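Local coordinates for protein ShdD (Sedimentibacter hydroxybenzoicus, PDB 7AE5) that takes part in the non-oxidative decarboxylation and detoxification of phenolic compounds under anaerobic conditions, although its precise biochemical role is unknown, at residues C3-S8 with C31-R36. Sequence-based numbering, arbitrary orientation.
Sequences CHRCGS and CCYSWR. With ZN (zinc ion), chain Z.
Cys3 and Cys31 meet through a shared zinc ion, each SG 2.3 Å from the metal, and the CA of Cys3 also lies 3.6 Å from CH2 of Trp35. SG of Cys3 accepts the backbone N-H of Cys6, N to SG 3.5 Å, and, more weakly, that of Arg5. His4 presents the ND1-CE1 edge of its imidazole to the indole face of Trp35, with ND1 over the middle of the ring system; the 89° between planes and 4.6 Å from the imidazole centroid to that of the five-membered indole ring define a T-shaped stack. Arg5 grips Cys31 side-on: its chain bends at chi3 (87°), turning NE toward SG, to which it donates at 3.4 Å, almost straight at 170°. Its NH2 donates to the Cys31 carbonyl O at 2.8 Å, both acceptors close to the guanidinium plane. One face of that guanidinium lies against CD1 of Tyr33, and NH1 reaches Gly274 O of the phenolic acid decarboxylase chain. An alanine at Arg5 would probably leave the Cys31 thiolate and carbonyl without these donors and open a gap beside the Tyr33 ring. Cys6 adds its own SG to the zinc, and that sulfur accepts the N-H of Ser8. The N-terminal loop is thus joined to the turn before strand 34-36 and to the strand itself. Cys28 completes the Cys4 site, and two CxxC pairs beside a three-stranded antiparallel sheet are consistent with a zinc ribbon.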
ATOM      1  N   CYS H   3      31.241  37.811  25.381  1.00 49.84           N
ATOM      2  CA  CYS H   3      31.103  36.912  24.246  1.00 46.37           C
ATOM      3  C   CYS H   3      29.631  36.783  23.870  1.00 51.17           C
ATOM      4  O   CYS H   3      28.789  36.469  24.715  1.00 56.15           O
ATOM      5  CB  CYS H   3      31.697  35.546  24.585  1.00 41.88           C
ATOM      6  SG  CYS H   3      31.130  34.201  23.530  1.00 38.39           S
ATOM      7  N   HIS H   4      29.321  37.029  22.595  1.00 66.74           N
ATOM      8  CA  HIS H   4      27.929  37.071  22.158  1.00 68.59           C
ATOM      9  C   HIS H   4      27.243  35.713  22.236  1.00 65.91           C
ATOM     10  O   HIS H   4      26.009  35.661  22.267  1.00 61.29           O
ATOM     11  CB  HIS H   4      27.847  37.610  20.728  1.00 65.55           C
ATOM     12  CG  HIS H   4      28.375  39.002  20.576  1.00 66.09           C
ATOM     13  ND1 HIS H   4      29.716  39.276  20.422  1.00 64.33           N
ATOM     14  CD2 HIS H   4      27.741  40.199  20.558  1.00 67.26           C
ATOM     15  CE1 HIS H   4      29.887  40.582  20.314  1.00 65.71           C
ATOM     16  NE2 HIS H   4      28.705  41.165  20.393  1.00 67.86           N
ATOM     17  N   ARG H   5      28.005  34.622  22.276  1.00 67.93           N
ATOM     18  CA  ARG H   5      27.422  33.287  22.247  1.00 61.45           C
ATOM     19  C   ARG H   5      27.118  32.753  23.644  1.00 58.29           C
ATOM     20  O   ARG H   5      26.011  32.270  23.898  1.00 49.86           O
ATOM     21  CB  ARG H   5      28.358  32.324  21.510  1.00 57.09           C
ATOM     22  CG  ARG H   5      27.974  30.862  21.651  1.00 49.01           C
ATOM     23  CD  ARG H   5      28.408  30.068  20.434  1.00 44.49           C
ATOM     24  NE  ARG H   5      29.781  29.590  20.555  1.00 39.24           N
ATOM     25  CZ  ARG H   5      30.421  28.913  19.613  1.00 35.59           C
ATOM     26  NH1 ARG H   5      29.845  28.623  18.458  1.00 38.10           N
ATOM     27  NH2 ARG H   5      31.672  28.520  19.833  1.00 30.98           N
ATOM     28  N   CYS H   6      28.084  32.827  24.556  1.00 54.50           N
ATOM     29  CA  CYS H   6      27.933  32.257  25.886  1.00 47.45           C
ATOM     30  C   CYS H   6      27.929  33.300  26.996  1.00 53.26           C
ATOM     31  O   CYS H   6      27.777  32.934  28.166  1.00 45.02           O
ATOM     32  CB  CYS H   6      29.037  31.227  26.143  1.00 39.97           C
ATOM     33  SG  CYS H   6      30.623  31.944  26.592  1.00 48.36           S
ATOM     34  N   GLY H   7      28.086  34.580  26.666  1.00 45.37           N
ATOM     35  CA  GLY H   7      27.990  35.646  27.641  1.00 49.78           C
ATOM     36  C   GLY H   7      29.189  35.824  28.544  1.00 50.78           C
ATOM     37  O   GLY H   7      29.157  36.699  29.419  1.00 51.68           O
ATOM     38  N   SER H   8      30.246  35.037  28.367  1.00 64.17           N
ATOM     39  CA  SER H   8      31.404  35.138  29.242  1.00 61.05           C
ATOM     40  C   SER H   8      32.158  36.442  29.006  1.00 62.00           C
ATOM     41  O   SER H   8      32.231  36.954  27.884  1.00 61.14           O
ATOM     42  CB  SER H   8      32.340  33.951  29.024  1.00 54.34           C
ATOM     43  OG  SER H   8      33.679  34.297  29.328  1.00 51.58           O
ATOM     44  N   CYS H  31      34.276  29.299  25.189  1.00 51.31           N
ATOM     45  CA  CYS H  31      33.591  28.565  24.131  1.00 50.59           C
ATOM     46  C   CYS H  31      34.210  28.768  22.752  1.00 50.89           C
ATOM     47  O   CYS H  31      33.646  28.291  21.758  1.00 49.96           O
ATOM     48  CB  CYS H  31      32.109  28.948  24.099  1.00 46.67           C
ATOM     49  SG  CYS H  31      31.750  30.488  23.234  1.00 43.74           S
ATOM     50  N   CYS H  32      35.341  29.467  22.662  1.00 47.08           N
ATOM     51  CA  CYS H  32      36.135  29.637  21.446  1.00 47.60           C
ATOM     52  C   CYS H  32      35.433  30.447  20.362  1.00 44.35           C
ATOM     53  O   CYS H  32      35.942  30.519  19.237  1.00 44.45           O
ATOM     54  CB  CYS H  32      36.571  28.291  20.854  1.00 51.22           C
ATOM     55  SG  CYS H  32      37.228  27.118  22.056  1.00 55.87           S
ATOM     56  N   TYR H  33      34.287  31.056  20.657  1.00 43.70           N
ATOM     57  CA  TYR H  33      33.647  31.932  19.684  1.00 41.65           C
ATOM     58  C   TYR H  33      34.532  33.142  19.413  1.00 41.78           C
ATOM     59  O   TYR H  33      35.091  33.743  20.333  1.00 42.14           O
ATOM     60  CB  TYR H  33      32.277  32.386  20.190  1.00 39.81           C
ATOM     61  CG  TYR H  33      31.456  33.140  19.164  1.00 39.07           C
ATOM     62  CD1 TYR H  33      30.898  32.486  18.072  1.00 38.80           C
ATOM     63  CD2 TYR H  33      31.235  34.505  19.291  1.00 39.39           C
ATOM     64  CE1 TYR H  33      30.144  33.173  17.134  1.00 39.27           C
ATOM     65  CE2 TYR H  33      30.485  35.201  18.358  1.00 40.30           C
ATOM     66  CZ  TYR H  33      29.941  34.530  17.283  1.00 40.48           C
ATOM     67  OH  TYR H  33      29.196  35.219  16.354  1.00 42.62           O
ATOM     68  N   SER H  34      34.667  33.495  18.137  1.00 44.06           N
ATOM     69  CA  SER H  34      35.497  34.618  17.732  1.00 44.21           C
ATOM     70  C   SER H  34      34.716  35.528  16.794  1.00 44.19           C
ATOM     71  O   SER H  34      33.794  35.087  16.101  1.00 44.11           O
ATOM     72  CB  SER H  34      36.789  34.150  17.052  1.00 44.75           C
ATOM     73  OG  SER H  34      36.512  33.465  15.844  1.00 44.56           O
ATOM     74  N   TRP H  35      35.097  36.805  16.777  1.00 43.83           N
ATOM     75  CA  TRP H  35      34.394  37.782  15.958  1.00 45.33           C
ATOM     76  C   TRP H  35      35.260  39.018  15.765  1.00 46.39           C
ATOM     77  O   TRP H  35      36.143  39.318  16.573  1.00 45.77           O
ATOM     78  CB  TRP H  35      33.041  38.161  16.575  1.00 46.10           C
ATOM     79  CG  TRP H  35      33.135  38.971  17.834  1.00 45.93           C
ATOM     80  CD1 TRP H  35      33.098  40.331  17.940  1.00 47.53           C
ATOM     81  CD2 TRP H  35      33.267  38.468  19.169  1.00 44.32           C
ATOM     82  NE1 TRP H  35      33.204  40.706  19.257  1.00 46.62           N
ATOM     83  CE2 TRP H  35      33.308  39.581  20.032  1.00 44.78           C
ATOM     84  CE3 TRP H  35      33.358  37.186  19.719  1.00 42.97           C
ATOM     85  CZ2 TRP H  35      33.436  39.451  21.414  1.00 43.81           C
ATOM     86  CZ3 TRP H  35      33.484  37.058  21.090  1.00 42.46           C
ATOM     87  CH2 TRP H  35      33.521  38.185  21.922  1.00 42.77           C
ATOM     88  N   ARG H  36      34.986  39.729  14.675  1.00 44.54           N
ATOM     89  CA  ARG H  36      35.671  40.969  14.347  1.00 45.95           C
ATOM     90  C   ARG H  36      34.964  42.150  14.998  1.00 47.93           C
ATOM     91  O   ARG H  36      33.741  42.148  15.169  1.00 49.05           O
ATOM     92  CB  ARG H  36      35.722  41.167  12.830  1.00 47.41           C
ATOM     93  CG  ARG H  36      36.970  41.869  12.321  1.00 47.15           C
ATOM     94  CD  ARG H  36      36.919  42.046  10.809  1.00 48.34           C
ATOM     95  NE  ARG H  36      36.662  40.789  10.116  1.00 46.46           N
ATOM     96  CZ  ARG H  36      37.595  39.899   9.807  1.00 43.04           C
ATOM     97  NH1 ARG H  36      38.866  40.094  10.117  1.00 41.48           N
ATOM     98  NH2 ARG H  36      37.244  38.784   9.172  1.00 41.29           N
TER
HETATM   99 ZN    ZN Z 701      31.878  32.312  24.668  1.00 40.24          ZN